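Local coordinates for replication initiator A family protein (Staphylococcus aureus CA-347, PDB 4PT7) that probably initiates replication of staphylococcal multiresistance plasmids by binding and assembling at the replication origin, at residues N34-A39 against L82-K87; E27-L32 against E90-L95; Y17-V22 against A39-R44; D45-S50 against G60-V65. All blocks are in the same frame, centred on the assembly; numbering follows the deposited sequence.

Contact 1: residues N34-A39 against L82-K87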
# COMPACT_ATOMS: atom_id res chain seq x y z
N ASN B 34 9.52 8.14 -2.80
CA ASN B 34 8.89 8.11 -4.11
C ASN B 34 7.38 8.22 -3.97
O ASN B 34 6.73 8.85 -4.80
CB ASN B 34 9.26 6.83 -4.86
CG ASN B 34 10.72 6.81 -5.30
OD1 ASN B 34 11.32 7.85 -5.56
ND2 ASN B 34 11.28 5.61 -5.41
N ASP B 35 6.81 7.62 -2.92
CA ASP B 35 5.37 7.69 -2.74
C ASP B 35 4.88 9.11 -2.52
O ASP B 35 3.78 9.48 -2.95
CB ASP B 35 4.92 6.78 -1.59
CG ASP B 35 4.80 5.32 -2.01
OD1 ASP B 35 4.28 5.07 -3.12
OD2 ASP B 35 5.22 4.44 -1.24
N MET B 36 5.70 9.91 -1.84
CA MET B 36 5.38 11.30 -1.56
C MET B 36 5.45 12.13 -2.84
O MET B 36 4.60 13.00 -3.08
CB MET B 36 6.38 11.88 -0.55
CG MET B 36 6.14 11.47 0.91
SD MET B 36 7.55 11.84 1.97
CE MET B 36 7.43 10.50 3.17
N LYS B 37 6.49 11.90 -3.65
CA LYS B 37 6.65 12.63 -4.89
C LYS B 37 5.49 12.32 -5.83
O LYS B 37 4.92 13.21 -6.46
CB LYS B 37 7.98 12.28 -5.55
CG LYS B 37 9.19 12.77 -4.75
CD LYS B 37 10.50 12.29 -5.36
CE LYS B 37 11.65 12.59 -4.40
NZ LYS B 37 12.94 12.08 -4.90
N ILE B 38 5.13 11.05 -5.93
CA ILE B 38 4.04 10.63 -6.79
C ILE B 38 2.70 11.18 -6.26
O ILE B 38 1.93 11.78 -7.01
CB ILE B 38 4.02 9.09 -6.92
CG1 ILE B 38 5.22 8.66 -7.78
CG2 ILE B 38 2.72 8.61 -7.51
CD1 ILE B 38 5.46 7.18 -7.84
N ALA B 39 2.45 11.00 -4.96
CA ALA B 39 1.22 11.49 -4.36
C ALA B 39 1.09 12.99 -4.64
O ALA B 39 0.00 13.47 -4.97
CB ALA B 39 1.24 11.25 -2.85
N LEU B 82 -1.25 7.06 3.98
CA LEU B 82 -1.82 8.40 3.91
C LEU B 82 -1.18 9.31 4.95
O LEU B 82 -0.75 10.42 4.64
CB LEU B 82 -3.33 8.36 4.14
CG LEU B 82 -4.24 9.29 3.32
CD1 LEU B 82 -5.49 9.57 4.13
CD2 LEU B 82 -3.54 10.60 2.98
N THR B 83 -1.14 8.83 6.19
CA THR B 83 -0.58 9.57 7.31
C THR B 83 0.88 9.92 7.05
O THR B 83 1.30 11.06 7.24
CB THR B 83 -0.72 8.74 8.61
OG1 THR B 83 -2.11 8.45 8.82
CG2 THR B 83 -0.20 9.51 9.82
N LYS B 84 1.65 8.94 6.59
CA LYS B 84 3.06 9.19 6.32
C LYS B 84 3.25 10.18 5.15
O LYS B 84 4.12 11.04 5.20
CB LYS B 84 3.79 7.87 6.05
CG LYS B 84 5.23 8.04 5.57
CD LYS B 84 6.13 6.83 5.84
CE LYS B 84 5.61 5.53 5.23
NZ LYS B 84 4.47 4.94 6.00
N ILE B 85 2.42 10.06 4.11
CA ILE B 85 2.54 10.96 2.96
C ILE B 85 2.24 12.40 3.37
O ILE B 85 3.05 13.30 3.11
CB ILE B 85 1.61 10.49 1.81
CG1 ILE B 85 2.21 9.21 1.20
CG2 ILE B 85 1.48 11.58 0.74
CD1 ILE B 85 1.34 8.55 0.16
N LYS B 86 1.10 12.60 4.02
CA LYS B 86 0.70 13.92 4.49
C LYS B 86 1.78 14.53 5.39
O LYS B 86 2.11 15.71 5.27
CB LYS B 86 -0.62 13.83 5.26
CG LYS B 86 -1.80 13.42 4.39
CD LYS B 86 -3.03 13.04 5.23
CE LYS B 86 -3.60 14.21 6.00
NZ LYS B 86 -4.78 13.77 6.80
N LYS B 87 2.33 13.71 6.28
CA LYS B 87 3.35 14.17 7.20
C LYS B 87 4.61 14.60 6.44
O LYS B 87 5.19 15.64 6.71
CB LYS B 87 3.71 13.06 8.20
CG LYS B 87 4.48 13.54 9.43
CD LYS B 87 3.59 14.38 10.35
CE LYS B 87 4.22 14.59 11.74
NZ LYS B 87 5.50 15.35 11.73
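Two helices of the HTH-clan RepA N-terminus, 34-52 and 79-91, cross here at 76° with segment axes 9.4 Å apart, and the nearest CA atoms are those of Met-36 and Ile-85. In a helix-turn-helix reading of the fold, 79-91 would be the candidate recognition helix and 34-52 the helix behind it.

The apolar contacts centre on Ile-85. Its CG2, anti to the backbone N, reaches Ala-39 CB at 3.6 Å, the closest approach of the two segments, while its CD1 branch lies 4.0 Å from the same Ala-39 CB. Since a methyl is all that Ala-39 carries, both isoleucine branches can close on the neighbouring helix. CD1 also comes within 4.1 Å of Asp-35 O.

Met-36 packs more loosely, and its touching atoms are CG and CE. CG sits 4.2 Å from Ile-85 CA; beyond it, a bend at chi3 (-148°) takes CE to 3.9 Å from Lys-84 O and 4.1 Å from Lys-84 CG. The two long chains cross at about a right angle.

Polar groups play their part outside the pair: Asp-35 OD2 forms a salt bridge with Lys-81, and Lys-84 NZ has a weak, long ion pair with a sulfate. With no hydrogen bond between the segments, the crossing rests on shape and van der Waals contact, which implies that the charged groups flank an apolar join.

Contact 2: residues E27-L32 against E90-L95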
# COMPACT_ATOMS: atom_id res chain seq x y z
N GLU B 27 18.30 19.41 -2.50
CA GLU B 27 18.58 18.60 -1.33
C GLU B 27 17.56 18.92 -0.25
O GLU B 27 17.48 18.24 0.78
CB GLU B 27 20.00 18.88 -0.82
CG GLU B 27 20.99 17.75 -1.11
CD GLU B 27 21.11 17.43 -2.59
OE1 GLU B 27 20.13 16.91 -3.18
OE2 GLU B 27 22.18 17.69 -3.17
N ASN B 28 16.77 19.96 -0.50
CA ASN B 28 15.74 20.36 0.44
C ASN B 28 14.58 19.37 0.40
O ASN B 28 13.68 19.44 1.23
CB ASN B 28 15.23 21.76 0.12
CG ASN B 28 16.30 22.80 0.31
OD1 ASN B 28 16.72 23.08 1.44
ND2 ASN B 28 16.76 23.39 -0.79
N TYR B 29 14.61 18.47 -0.58
CA TYR B 29 13.56 17.47 -0.74
C TYR B 29 14.12 16.07 -0.75
O TYR B 29 13.49 15.14 -1.26
CB TYR B 29 12.79 17.72 -2.03
CG TYR B 29 12.09 19.05 -2.06
CD1 TYR B 29 12.43 20.00 -3.01
CD2 TYR B 29 11.11 19.37 -1.13
CE1 TYR B 29 11.80 21.24 -3.05
CE2 TYR B 29 10.48 20.61 -1.15
CZ TYR B 29 10.83 21.54 -2.12
OH TYR B 29 10.21 22.76 -2.17
N LYS B 30 15.31 15.91 -0.18
CA LYS B 30 15.96 14.61 -0.13
C LYS B 30 15.21 13.66 0.82
O LYS B 30 15.39 12.45 0.74
CB LYS B 30 17.42 14.76 0.30
CG LYS B 30 17.61 15.28 1.73
CD LYS B 30 19.08 15.47 2.06
CE LYS B 30 19.29 15.76 3.55
NZ LYS B 30 18.57 16.98 4.05
N ASN B 31 14.38 14.21 1.70
CA ASN B 31 13.62 13.39 2.64
C ASN B 31 12.34 12.81 2.04
O ASN B 31 11.72 11.92 2.63
CB ASN B 31 13.26 14.22 3.88
CG ASN B 31 14.49 14.58 4.72
OD1 ASN B 31 14.53 15.70 5.28
ND2 ASN B 31 15.41 13.73 4.81
N LEU B 32 11.95 13.29 0.86
CA LEU B 32 10.75 12.80 0.22
C LEU B 32 10.97 11.40 -0.34
O LEU B 32 12.01 11.10 -0.92
CB LEU B 32 10.31 13.72 -0.93
CG LEU B 32 9.83 15.14 -0.62
CD1 LEU B 32 9.33 15.79 -1.92
CD2 LEU B 32 8.71 15.12 0.42
N GLU B 90 3.97 17.75 4.42
CA GLU B 90 3.84 18.84 5.37
C GLU B 90 5.18 19.30 5.94
O GLU B 90 5.43 20.49 6.08
CB GLU B 90 2.91 18.43 6.52
CG GLU B 90 2.26 19.61 7.23
CD GLU B 90 1.25 19.19 8.29
OE1 GLU B 90 0.38 18.33 8.00
OE2 GLU B 90 1.31 19.73 9.41
N ASN B 91 6.07 18.35 6.23
CA ASN B 91 7.38 18.71 6.78
C ASN B 91 8.24 19.49 5.80
O ASN B 91 9.15 20.21 6.20
CB ASN B 91 8.16 17.46 7.23
CG ASN B 91 7.59 16.85 8.50
OD1 ASN B 91 7.08 17.55 9.38
ND2 ASN B 91 7.69 15.52 8.60
N ASP B 92 7.96 19.36 4.51
CA ASP B 92 8.73 20.06 3.49
C ASP B 92 7.98 21.26 2.93
O ASP B 92 8.34 21.80 1.88
CB ASP B 92 9.13 19.08 2.38
CG ASP B 92 10.41 18.32 2.72
OD1 ASP B 92 10.66 17.24 2.15
OD2 ASP B 92 11.18 18.83 3.56
N GLY B 93 6.96 21.70 3.64
CA GLY B 93 6.18 22.85 3.22
C GLY B 93 5.43 22.67 1.91
O GLY B 93 5.04 23.65 1.29
N LEU B 94 5.23 21.43 1.49
CA LEU B 94 4.52 21.17 0.24
C LEU B 94 3.03 20.97 0.47
O LEU B 94 2.24 20.89 -0.49
CB LEU B 94 5.10 19.94 -0.47
CG LEU B 94 6.57 20.08 -0.85
CD1 LEU B 94 7.12 18.76 -1.39
CD2 LEU B 94 6.70 21.20 -1.88
N LEU B 95 2.63 20.91 1.73
CA LEU B 95 1.23 20.69 2.08
C LEU B 95 0.86 21.38 3.37
O LEU B 95 1.59 21.29 4.36
CB LEU B 95 0.96 19.19 2.22
CG LEU B 95 -0.46 18.75 2.54
CD1 LEU B 95 -1.35 19.03 1.35
CD2 LEU B 95 -0.49 17.26 2.87
O HOH W 1 13.75 16.98 2.39
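A Schellman motif ends helix 79-91 here: Gly-93, with positive phi, is its C-prime residue, with Gly-93 N bonded to Glu-90 O and Leu-94 N to Leu-89 O. This helix end faces the type I beta turn from Tyr-29 to Leu-32, in the loop that leads into helix 34-52 of the RepA N-terminus, an HTH-clan domain.

Asp-92 bridges the gap. Its CB points at the turn and lies 4.0 Å from Tyr-29 CD2, with ring and carboxylate planes 86° apart. CG, anti to the carbonyl carbon, comes next, near Asn-28 O and the same ring carbon. At the tip the two oxygens differ. OD1 is pressed against Leu-32 CD2 at 3.4 Å and reaches water 1 at 3.1 Å, a hydrogen bond with the water as donor. OD2 lies 3.5 Å from Asn-28 O, an approach of two acceptors that is no bond and would be expected to be mildly repulsive. Water 1 may ease this, being placed to donate to Asn-28 O as well and accepting from Asn-31 N at 2.9 Å, although it has more acceptors in reach than protons.

Beyond the carboxylate the contact turns apolar. Leu-94, just past the glycine, points back at the turn and sets CD1 against both the tyrosine and Leu-32, while CD2 lies along the phenol toward OH. The phenol tip is fixed from outside, Tyr-29 OH bonding to Ile-114 N, while Phe-23 meets the ring edge-to-face. Leu-94 CD1 touches both partners, lying 3.8 Å from Tyr-29 CE2 and 3.7 Å from Leu-32 CD1.

Contact 3: residues Y17-V22 against A39-R44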
# COMPACT_ATOMS: atom_id res chain seq x y z
N TYR B 17 0.97 12.44 -14.83
CA TYR B 17 1.02 13.06 -13.52
C TYR B 17 2.38 13.71 -13.60
O TYR B 17 3.33 13.11 -14.11
CB TYR B 17 0.99 12.01 -12.41
CG TYR B 17 -0.38 11.42 -12.20
CD1 TYR B 17 -0.57 10.04 -12.20
CD2 TYR B 17 -1.50 12.25 -12.03
CE1 TYR B 17 -1.84 9.49 -12.04
CE2 TYR B 17 -2.77 11.71 -11.88
CZ TYR B 17 -2.93 10.33 -11.88
OH TYR B 17 -4.18 9.79 -11.72
N GLN B 18 2.47 14.96 -13.15
CA GLN B 18 3.71 15.72 -13.22
C GLN B 18 4.43 15.91 -11.90
O GLN B 18 3.87 16.50 -10.96
CB GLN B 18 3.44 17.11 -13.83
CG GLN B 18 2.92 17.07 -15.25
CD GLN B 18 2.46 18.44 -15.74
OE1 GLN B 18 2.77 18.85 -16.86
NE2 GLN B 18 1.70 19.16 -14.91
N ILE B 19 5.67 15.45 -11.83
CA ILE B 19 6.45 15.61 -10.61
C ILE B 19 7.52 16.68 -10.84
O ILE B 19 8.26 16.61 -11.82
CB ILE B 19 7.16 14.30 -10.21
CG1 ILE B 19 6.14 13.17 -10.07
CG2 ILE B 19 7.89 14.50 -8.88
CD1 ILE B 19 6.77 11.81 -9.86
N PRO B 20 7.58 17.68 -9.96
CA PRO B 20 8.57 18.75 -10.09
C PRO B 20 9.99 18.18 -10.10
O PRO B 20 10.34 17.37 -9.23
CB PRO B 20 8.32 19.61 -8.86
CG PRO B 20 6.85 19.47 -8.66
CD PRO B 20 6.61 17.99 -8.89
N LYS B 21 10.79 18.59 -11.07
CA LYS B 21 12.17 18.13 -11.19
C LYS B 21 12.99 18.50 -9.96
O LYS B 21 13.92 17.79 -9.58
CB LYS B 21 12.84 18.72 -12.44
CG LYS B 21 12.35 18.14 -13.77
CD LYS B 21 13.33 18.47 -14.90
CE LYS B 21 12.86 17.89 -16.22
NZ LYS B 21 13.81 18.19 -17.34
N VAL B 22 12.63 19.61 -9.33
CA VAL B 22 13.33 20.06 -8.14
C VAL B 22 13.28 18.97 -7.04
O VAL B 22 14.12 18.95 -6.15
CB VAL B 22 12.73 21.40 -7.62
CG1 VAL B 22 11.30 21.19 -7.16
CG2 VAL B 22 13.59 21.98 -6.51
N ALA B 39 2.45 11.00 -4.96
CA ALA B 39 1.22 11.49 -4.36
C ALA B 39 1.09 12.99 -4.64
O ALA B 39 0.00 13.47 -4.97
CB ALA B 39 1.24 11.25 -2.85
N TYR B 40 2.18 13.73 -4.50
CA TYR B 40 2.16 15.17 -4.74
C TYR B 40 1.68 15.42 -6.16
O TYR B 40 0.81 16.27 -6.39
CB TYR B 40 3.56 15.76 -4.56
CG TYR B 40 3.64 17.25 -4.85
CD1 TYR B 40 3.48 18.19 -3.82
CD2 TYR B 40 3.82 17.71 -6.15
CE1 TYR B 40 3.50 19.56 -4.10
CE2 TYR B 40 3.85 19.07 -6.44
CZ TYR B 40 3.68 19.99 -5.41
OH TYR B 40 3.66 21.33 -5.70
N ALA B 41 2.22 14.67 -7.11
CA ALA B 41 1.85 14.85 -8.51
C ALA B 41 0.39 14.52 -8.77
O ALA B 41 -0.27 15.16 -9.58
CB ALA B 41 2.76 14.00 -9.40
N ILE B 42 -0.14 13.51 -8.07
CA ILE B 42 -1.53 13.14 -8.23
C ILE B 42 -2.44 14.23 -7.66
O ILE B 42 -3.44 14.60 -8.27
CB ILE B 42 -1.85 11.79 -7.56
CG1 ILE B 42 -1.05 10.68 -8.25
CG2 ILE B 42 -3.34 11.51 -7.63
CD1 ILE B 42 -1.35 9.28 -7.76
N LEU B 43 -2.09 14.76 -6.49
CA LEU B 43 -2.90 15.82 -5.90
C LEU B 43 -2.85 17.08 -6.78
O LEU B 43 -3.83 17.83 -6.86
CB LEU B 43 -2.45 16.14 -4.48
CG LEU B 43 -2.70 15.05 -3.44
CD1 LEU B 43 -2.15 15.49 -2.08
CD2 LEU B 43 -4.18 14.77 -3.33
N ARG B 44 -1.72 17.30 -7.44
CA ARG B 44 -1.54 18.45 -8.31
C ARG B 44 -2.55 18.38 -9.45
O ARG B 44 -3.19 19.38 -9.80
CB ARG B 44 -0.11 18.47 -8.89
CG ARG B 44 0.13 19.54 -9.92
CD ARG B 44 1.53 19.48 -10.49
NE ARG B 44 2.13 20.80 -10.38
CZ ARG B 44 1.98 21.77 -11.27
NH1 ARG B 44 2.55 22.94 -11.05
NH2 ARG B 44 1.31 21.55 -12.39
O HOH W 2 0.37 16.22 -11.98
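The oxygen of water 2 is gripped by two hydrogen bonds, each 2.7 Å long: it accepts from Gln-18 N and donates to Ala-41 O. No direct hydrogen bond joins strand 17-20 to helix 39-44, so this single water is the polar bridge between their backbones.

Beside it the two main chains close up at Ala-41, whose small side chain is consistent with so near an approach. Its CB points at the strand and lies 3.1 Å from Gln-18 O, a tight fit, and 3.5 Å from Ile-19 CG1. With so small a side chain at the crossing, the segment axes approach to 6.7 Å at an angle of 124°.

Flanking residues extend the packing in both directions. On one flank Ile-42 CG1 stands over the face of the Tyr-17 ring, 3.8 Å from its centroid and 3° off the ring normal, a nearly centred CH-pi contact. On the other, Pro-20 CG rests 3.8 Å from Tyr-40 CE2, obliquely to that ring, whose OH bonds to Met-111 O. Gln-18, extended beyond CG, brings NE2 to 3.5 Å from Arg-44 NH2. These two nitrogens are not bonded, and the arginine finds its charge partner elsewhere, in Glu-14 of the second subunit.

Strand 17-20 thus crosses helix 34-52 obliquely and pairs in an antiparallel ladder with a strand of the second subunit, so that the sheet runs on across the interface; the helix in turn touches strand 107-110 through Tyr-40, Leu-43 and Arg-44.

Contact 4: residues D45-S50 against G60-V65; sequences DRLNLS and GNIYFV
Chi1 of Ser-50 (-70°) sets OG anti to the carbonyl carbon, and the same choice in Phe-64 swings its ring in beside that hydroxyl. OG then donates to Tyr-63 O at 2.9 Å, the one hydrogen bond between the segments. It is not ideal: the C=O...OG angle is 137° and the donor stands 41° above the carbonyl plane, away from a lone pair. The hydroxyl is also crowded: OG lies 3.1 Å from Phe-64 CD2.

Around this bond the contact is apolar. Ile-62 CG2, anti to the backbone N, reaches Ser-50 CB at 3.4 Å and Leu-47 CD2 at 3.7 Å. The same leucine methyl meets Phe-64 CZ at 3.9 Å, the two side chains crossing at about a right angle. Arg-46 lends only its root, with CB 3.6 Å from Phe-64 CE2; the chain then bends at chi2 and leads away to Tyr-66 OH and to Asp-129 of the second subunit.

The contact packs the later part of helix 34-52, kinked where Asn-48 and Leu-49 lack the regular bond to the preceding turn, against the loop leading to helix 68-74 in the HTH-clan RepA N-terminus. Strand 107-110 also holds that loop, Phe-64 bonding through its backbone to Leu-108. A buried serine hydroxyl satisfied by a backbone carbonyl implies one polar tether from loop to helix, alongside backbone bonds elsewhere, while apolar packing supplies most of this contact.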
# COMPACT_ATOMS: atom_id res chain seq x y z
N ASP B 45 -2.69 17.19 -10.01
CA ASP B 45 -3.63 16.96 -11.10
C ASP B 45 -5.06 17.17 -10.57
O ASP B 45 -5.95 17.56 -11.31
CB ASP B 45 -3.46 15.53 -11.62
CG ASP B 45 -4.44 15.20 -12.73
OD1 ASP B 45 -4.23 15.65 -13.87
OD2 ASP B 45 -5.43 14.49 -12.45
N ARG B 46 -5.27 16.90 -9.28
CA ARG B 46 -6.61 17.05 -8.69
C ARG B 46 -7.07 18.50 -8.56
O ARG B 46 -8.26 18.75 -8.44
CB ARG B 46 -6.67 16.37 -7.32
CG ARG B 46 -7.03 14.91 -7.38
CD ARG B 46 -8.52 14.69 -7.36
NE ARG B 46 -8.84 13.36 -7.86
CZ ARG B 46 -10.03 12.78 -7.77
NH1 ARG B 46 -11.05 13.41 -7.20
NH2 ARG B 46 -10.20 11.56 -8.27
N LEU B 47 -6.13 19.44 -8.57
CA LEU B 47 -6.45 20.86 -8.46
C LEU B 47 -7.52 21.26 -9.46
O LEU B 47 -8.31 22.16 -9.20
CB LEU B 47 -5.19 21.70 -8.69
CG LEU B 47 -4.10 21.59 -7.62
CD1 LEU B 47 -2.83 22.32 -8.06
CD2 LEU B 47 -4.64 22.16 -6.33
N ASN B 48 -7.54 20.57 -10.60
CA ASN B 48 -8.52 20.85 -11.65
C ASN B 48 -9.92 20.58 -11.12
O ASN B 48 -10.86 21.33 -11.39
CB ASN B 48 -8.25 19.95 -12.86
CG ASN B 48 -9.33 20.08 -13.92
OD1 ASN B 48 -9.75 19.08 -14.51
ND2 ASN B 48 -9.77 21.31 -14.17
N LEU B 49 -10.06 19.49 -10.37
CA LEU B 49 -11.33 19.12 -9.79
C LEU B 49 -11.72 20.04 -8.64
O LEU B 49 -12.90 20.33 -8.46
CB LEU B 49 -11.30 17.66 -9.32
CG LEU B 49 -11.11 16.64 -10.44
CD1 LEU B 49 -11.14 15.23 -9.87
CD2 LEU B 49 -12.20 16.81 -11.50
N SER B 50 -10.75 20.51 -7.86
CA SER B 50 -11.08 21.41 -6.77
C SER B 50 -11.76 22.65 -7.32
O SER B 50 -12.73 23.14 -6.74
CB SER B 50 -9.83 21.84 -5.99
OG SER B 50 -9.29 20.77 -5.24
N GLY B 60 -8.37 33.24 -3.39
CA GLY B 60 -8.13 32.59 -4.66
C GLY B 60 -7.29 31.33 -4.55
O GLY B 60 -6.92 30.74 -5.56
N ASN B 61 -6.98 30.92 -3.32
CA ASN B 61 -6.18 29.72 -3.12
C ASN B 61 -7.01 28.45 -3.28
O ASN B 61 -8.11 28.35 -2.72
CB ASN B 61 -5.52 29.74 -1.74
CG ASN B 61 -4.61 30.94 -1.55
OD1 ASN B 61 -3.91 31.36 -2.47
ND2 ASN B 61 -4.61 31.49 -0.34
N ILE B 62 -6.48 27.49 -4.04
CA ILE B 62 -7.16 26.22 -4.29
C ILE B 62 -6.85 25.22 -3.17
O ILE B 62 -5.69 25.02 -2.81
CB ILE B 62 -6.73 25.62 -5.65
CG1 ILE B 62 -6.89 26.67 -6.75
CG2 ILE B 62 -7.59 24.41 -5.98
CD1 ILE B 62 -6.24 26.29 -8.08
N TYR B 63 -7.88 24.56 -2.65
CA TYR B 63 -7.71 23.60 -1.57
C TYR B 63 -8.51 22.32 -1.77
O TYR B 63 -9.28 22.19 -2.73
CB TYR B 63 -8.09 24.26 -0.24
CG TYR B 63 -9.53 24.73 -0.17
CD1 TYR B 63 -10.57 23.83 0.09
CD2 TYR B 63 -9.87 26.06 -0.41
CE1 TYR B 63 -11.90 24.24 0.12
CE2 TYR B 63 -11.20 26.49 -0.39
CZ TYR B 63 -12.21 25.57 -0.12
OH TYR B 63 -13.53 25.98 -0.11
N PHE B 64 -8.32 21.37 -0.86
CA PHE B 64 -9.02 20.09 -0.91
C PHE B 64 -9.86 19.90 0.35
O PHE B 64 -9.46 20.33 1.44
CB PHE B 64 -8.03 18.92 -1.00
CG PHE B 64 -7.21 18.91 -2.25
CD1 PHE B 64 -5.83 19.04 -2.19
CD2 PHE B 64 -7.82 18.75 -3.48
CE1 PHE B 64 -5.06 19.01 -3.36
CE2 PHE B 64 -7.07 18.72 -4.65
CZ PHE B 64 -5.69 18.85 -4.59
N VAL B 65 -11.02 19.27 0.17
CA VAL B 65 -11.94 18.99 1.27
C VAL B 65 -12.27 17.51 1.20
O VAL B 65 -13.41 17.11 1.43
CB VAL B 65 -13.26 19.78 1.12
CG1 VAL B 65 -14.01 19.77 2.43
CG2 VAL B 65 -12.99 21.19 0.66

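How the contacts relate
Helix 34-52 is the common spine: its successive turns serve contacts 1, 3 and 4, and Ala-39 belongs to both contact 1 and contact 3. Contacts 1 and 2 share helix 79-91 and touch where Lys-37 CE lies 3.8 Å from Leu-32 O. Contact 3, only about 3 Å from the chain centre, touches all the others; toward contact 4, Leu-43 O comes 3.1 Å from Phe-64 CZ. Contacts 2 and 4 are farthest apart, with centres about 20 Å from each other. Contacts 1, 3 and 4 also meet the second subunit, whereas contact 2 touches no other chain of the assembly. A sulfate, probably from the crystallisation liquor, lies near Lys-84 of contact 1.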